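Local atomic coordinates of nucleoside-diphosphate sugar epimerase (SulA family) (Corynebacterium glutamicum, PDB entry 3OH8), a protein that probably acts as an NAD(P)-dependent epimerase on nucleotide-linked sugars, though its substrate is not established. Residues A[86-94]-A[106-114]. Sequence-based numbering, arbitrary orientation.
Sequences ALANWRHVH and TDSVSTRLP
Ala-86 lies against Leu-113 where the two segments have parted beyond their paired strands: its CB meets CD2 of the leucine at 3.9 Å, while the other methyl, CD1, abuts the Ala-86 carbonyl oxygen, a buried acceptor that has no polar partner in the model. CD1 also reaches the edge of the Trp-90 indole. Trp-90 holds CG anti to its backbone N (chi1 174°), which carries the ring back beside the facing strand, and there CG2 of Val-109 sits over the six-membered ring in a CH-pi contact, 3.5 Å from the centroid and nearly on the normal. Trp-60 meets this indole edge-to-face.

From Arg-91 onward the segments form the open end of an antiparallel beta hairpin, strands 91-99 and 102-110, within an antiparallel sheet in which strand 74-78 flanks the first and strand 3-9 the second. Arg-91 and Ser-110 are a hydrogen-bonded pair, with Ser-110 N to Arg-91 O at 2.7 Å and the return bond, Arg-91 N to Ser-110 O, at 3.1 Å. His-92 faces Val-109 in a non-hydrogen-bonded pair, and NE2 of His-94 lies over the centre of its imidazole, 3.4 Å above the plane. Val-93 and Ser-108 restore the ladder through Val-93 N to Ser-108 O at 2.7 Å and Ser-108 N to Val-93 O at 2.9 Å; on their side of the sheet helix 488-511 packs. His-94 shares a water with Asp-107: the water lies in the plane of the imidazole, 2.8 Å from His-94 ND1, and donates to Asp-107 OD1, while NE2 is hydrogen-bonded to Asp-77.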
loop_
_atom_site.group_PDB
_atom_site.type_symbol
_atom_site.label_atom_id
_atom_site.label_comp_id
_atom_site.label_asym_id
_atom_site.label_seq_id
_atom_site.Cartn_x
_atom_site.Cartn_y
_atom_site.Cartn_z
ATOM N N ALA A 86 26.238 4.321 3.351
ATOM C CA ALA A 86 25.510 3.476 2.414
ATOM C C ALA A 86 24.610 4.278 1.476
ATOM O O ALA A 86 24.364 3.874 0.339
ATOM C CB ALA A 86 24.679 2.452 3.174
ATOM N N LEU A 87 24.119 5.414 1.955
ATOM C CA LEU A 87 23.127 6.172 1.210
ATOM C C LEU A 87 23.748 7.407 0.588
ATOM O O LEU A 87 23.047 8.334 0.178
ATOM C CB LEU A 87 21.970 6.563 2.129
ATOM C CG LEU A 87 20.631 6.893 1.474
ATOM C CD1 LEU A 87 20.221 5.794 0.500
ATOM C CD2 LEU A 87 19.569 7.088 2.542
ATOM N N ALA A 88 25.072 7.414 0.503
ATOM C CA ALA A 88 25.777 8.572 -0.020
ATOM C C ALA A 88 26.452 8.254 -1.339
ATOM O O ALA A 88 26.692 7.091 -1.662
ATOM C CB ALA A 88 26.798 9.066 0.981
ATOM N N ASN A 89 26.772 9.302 -2.088
ATOM C CA ASN A 89 27.369 9.138 -3.401
ATOM C C ASN A 89 26.450 8.281 -4.269
ATOM O O ASN A 89 26.893 7.435 -5.046
ATOM C CB ASN A 89 28.753 8.507 -3.274
ATOM C CG ASN A 89 29.728 9.030 -4.314
ATOM O OD1 ASN A 89 30.403 10.037 -4.097
ATOM N ND2 ASN A 89 29.802 8.349 -5.450
ATOM N N TRP A 90 25.156 8.523 -4.116
ATOM C CA TRP A 90 24.121 7.727 -4.754
ATOM C C TRP A 90 23.670 8.404 -6.043
ATOM O O TRP A 90 23.343 9.591 -6.052
ATOM C CB TRP A 90 22.950 7.574 -3.774
ATOM C CG TRP A 90 21.720 6.889 -4.309
ATOM C CD1 TRP A 90 20.675 7.475 -4.970
ATOM C CD2 TRP A 90 21.396 5.499 -4.202
ATOM N NE1 TRP A 90 19.723 6.533 -5.282
ATOM C CE2 TRP A 90 20.144 5.312 -4.824
ATOM C CE3 TRP A 90 22.043 4.394 -3.642
ATOM C CZ2 TRP A 90 19.525 4.067 -4.898
ATOM C CZ3 TRP A 90 21.432 3.158 -3.723
ATOM C CH2 TRP A 90 20.183 3.004 -4.345
ATOM N N ARG A 91 23.660 7.655 -7.141
ATOM C CA ARG A 91 23.162 8.201 -8.399
ATOM C C ARG A 91 22.278 7.170 -9.110
ATOM O O ARG A 91 22.754 6.123 -9.536
ATOM C CB ARG A 91 24.332 8.634 -9.287
ATOM C CG ARG A 91 23.983 9.690 -10.319
ATOM C CD ARG A 91 25.248 10.380 -10.862
ATOM N NE ARG A 91 24.925 11.419 -11.835
ATOM C CZ ARG A 91 24.792 11.196 -13.138
ATOM N NH1 ARG A 91 24.965 9.970 -13.624
ATOM N NH2 ARG A 91 24.488 12.196 -13.956
ATOM N N HIS A 92 20.992 7.485 -9.242
ATOM C CA HIS A 92 20.011 6.524 -9.734
ATOM C C HIS A 92 19.402 7.036 -11.034
ATOM O O HIS A 92 18.638 8.000 -11.035
ATOM C CB HIS A 92 18.926 6.319 -8.658
ATOM C CG HIS A 92 17.906 5.270 -9.005
ATOM N ND1 HIS A 92 17.810 4.700 -10.248
ATOM C CD2 HIS A 92 16.938 4.702 -8.240
ATOM C CE1 HIS A 92 16.814 3.819 -10.250
ATOM N NE2 HIS A 92 16.278 3.800 -9.050
ATOM N N VAL A 93 19.760 6.404 -12.149
ATOM C CA VAL A 93 19.185 6.763 -13.435
ATOM C C VAL A 93 17.980 5.859 -13.748
ATOM O O VAL A 93 18.075 4.632 -13.662
ATOM C CB VAL A 93 20.218 6.638 -14.583
ATOM C CG1 VAL A 93 19.566 6.979 -15.919
ATOM C CG2 VAL A 93 21.426 7.542 -14.324
ATOM N N HIS A 94 16.855 6.479 -14.102
ATOM C CA HIS A 94 15.627 5.763 -14.458
ATOM C C HIS A 94 15.391 5.990 -15.944
ATOM O O HIS A 94 15.074 7.104 -16.352
ATOM C CB HIS A 94 14.404 6.322 -13.710
ATOM C CG HIS A 94 14.579 6.453 -12.231
ATOM N ND1 HIS A 94 13.886 5.681 -11.319
ATOM C CD2 HIS A 94 15.334 7.311 -11.491
ATOM C CE1 HIS A 94 14.217 6.042 -10.090
ATOM N NE2 HIS A 94 15.093 7.025 -10.170
ATOM N N THR A 106 14.926 0.681 -17.523
ATOM C CA THR A 106 16.241 0.308 -17.039
ATOM C C THR A 106 16.620 1.208 -15.879
ATOM O O THR A 106 16.593 2.435 -15.996
ATOM C CB THR A 106 17.318 0.406 -18.135
ATOM O OG1 THR A 106 16.931 -0.402 -19.254
ATOM C CG2 THR A 106 18.676 -0.081 -17.585
ATOM N N ASP A 107 16.949 0.590 -14.752
ATOM C CA ASP A 107 17.474 1.330 -13.614
ATOM C C ASP A 107 18.971 1.119 -13.565
ATOM O O ASP A 107 19.450 -0.015 -13.624
ATOM C CB ASP A 107 16.875 0.825 -12.306
ATOM C CG ASP A 107 15.403 1.126 -12.196
ATOM O OD1 ASP A 107 15.053 2.306 -11.977
ATOM O OD2 ASP A 107 14.608 0.182 -12.344
ATOM N N SER A 108 19.706 2.214 -13.449
ATOM C CA SER A 108 21.145 2.133 -13.279
ATOM C C SER A 108 21.527 2.974 -12.068
ATOM O O SER A 108 21.381 4.194 -12.079
ATOM C CB SER A 108 21.865 2.637 -14.536
ATOM O OG SER A 108 23.270 2.589 -14.364
ATOM N N VAL A 109 21.990 2.318 -11.012
ATOM C CA VAL A 109 22.419 3.049 -9.829
ATOM C C VAL A 109 23.934 2.940 -9.640
ATOM O O VAL A 109 24.502 1.848 -9.637
ATOM C CB VAL A 109 21.668 2.604 -8.555
ATOM C CG1 VAL A 109 21.759 1.109 -8.370
ATOM C CG2 VAL A 109 22.226 3.326 -7.333
ATOM N N SER A 110 24.584 4.088 -9.532
ATOM C CA SER A 110 26.011 4.132 -9.248
ATOM C C SER A 110 26.165 4.286 -7.734
ATOM O O SER A 110 25.617 5.215 -7.144
ATOM C CB SER A 110 26.659 5.302 -9.987
ATOM O OG SER A 110 28.070 5.196 -9.969
ATOM N N THR A 111 26.870 3.347 -7.112
ATOM C CA THR A 111 27.041 3.315 -5.662
ATOM C C THR A 111 28.043 2.212 -5.306
ATOM O O THR A 111 28.218 1.258 -6.063
ATOM C CB THR A 111 25.691 3.083 -4.929
ATOM O OG1 THR A 111 25.893 3.106 -3.513
ATOM C CG2 THR A 111 25.078 1.747 -5.317
ATOM N N ARG A 112 28.723 2.347 -4.173
ATOM C CA ARG A 112 29.755 1.372 -3.825
ATOM C C ARG A 112 29.174 0.133 -3.162
ATOM O O ARG A 112 29.883 -0.847 -2.931
ATOM C CB ARG A 112 30.874 1.998 -2.984
ATOM C CG ARG A 112 31.818 2.852 -3.810
ATOM C CD ARG A 112 33.212 2.939 -3.228
ATOM N NE ARG A 112 34.162 3.423 -4.225
ATOM C CZ ARG A 112 34.342 4.707 -4.524
ATOM N NH1 ARG A 112 33.634 5.641 -3.899
ATOM N NH2 ARG A 112 35.227 5.057 -5.449
ATOM N N LEU A 113 27.878 0.181 -2.872
ATOM C CA LEU A 113 27.164 -0.980 -2.362
ATOM C C LEU A 113 27.204 -2.096 -3.395
ATOM O O LEU A 113 26.967 -1.856 -4.576
ATOM C CB LEU A 113 25.703 -0.628 -2.085
ATOM C CG LEU A 113 25.396 0.588 -1.221
ATOM C CD1 LEU A 113 23.901 0.840 -1.178
ATOM C CD2 LEU A 113 25.951 0.378 0.174
ATOM N N PRO A 114 27.511 -3.320 -2.954
ATOM C CA PRO A 114 27.451 -4.472 -3.858
ATOM C C PRO A 114 26.038 -4.665 -4.407
ATOM O O PRO A 114 25.054 -4.399 -3.704
ATOM C CB PRO A 114 27.842 -5.652 -2.958
ATOM C CG PRO A 114 27.725 -5.143 -1.550
ATOM C CD PRO A 114 28.024 -3.682 -1.625
HETATM O O HOH W 1 12.637 3.557 -12.589
#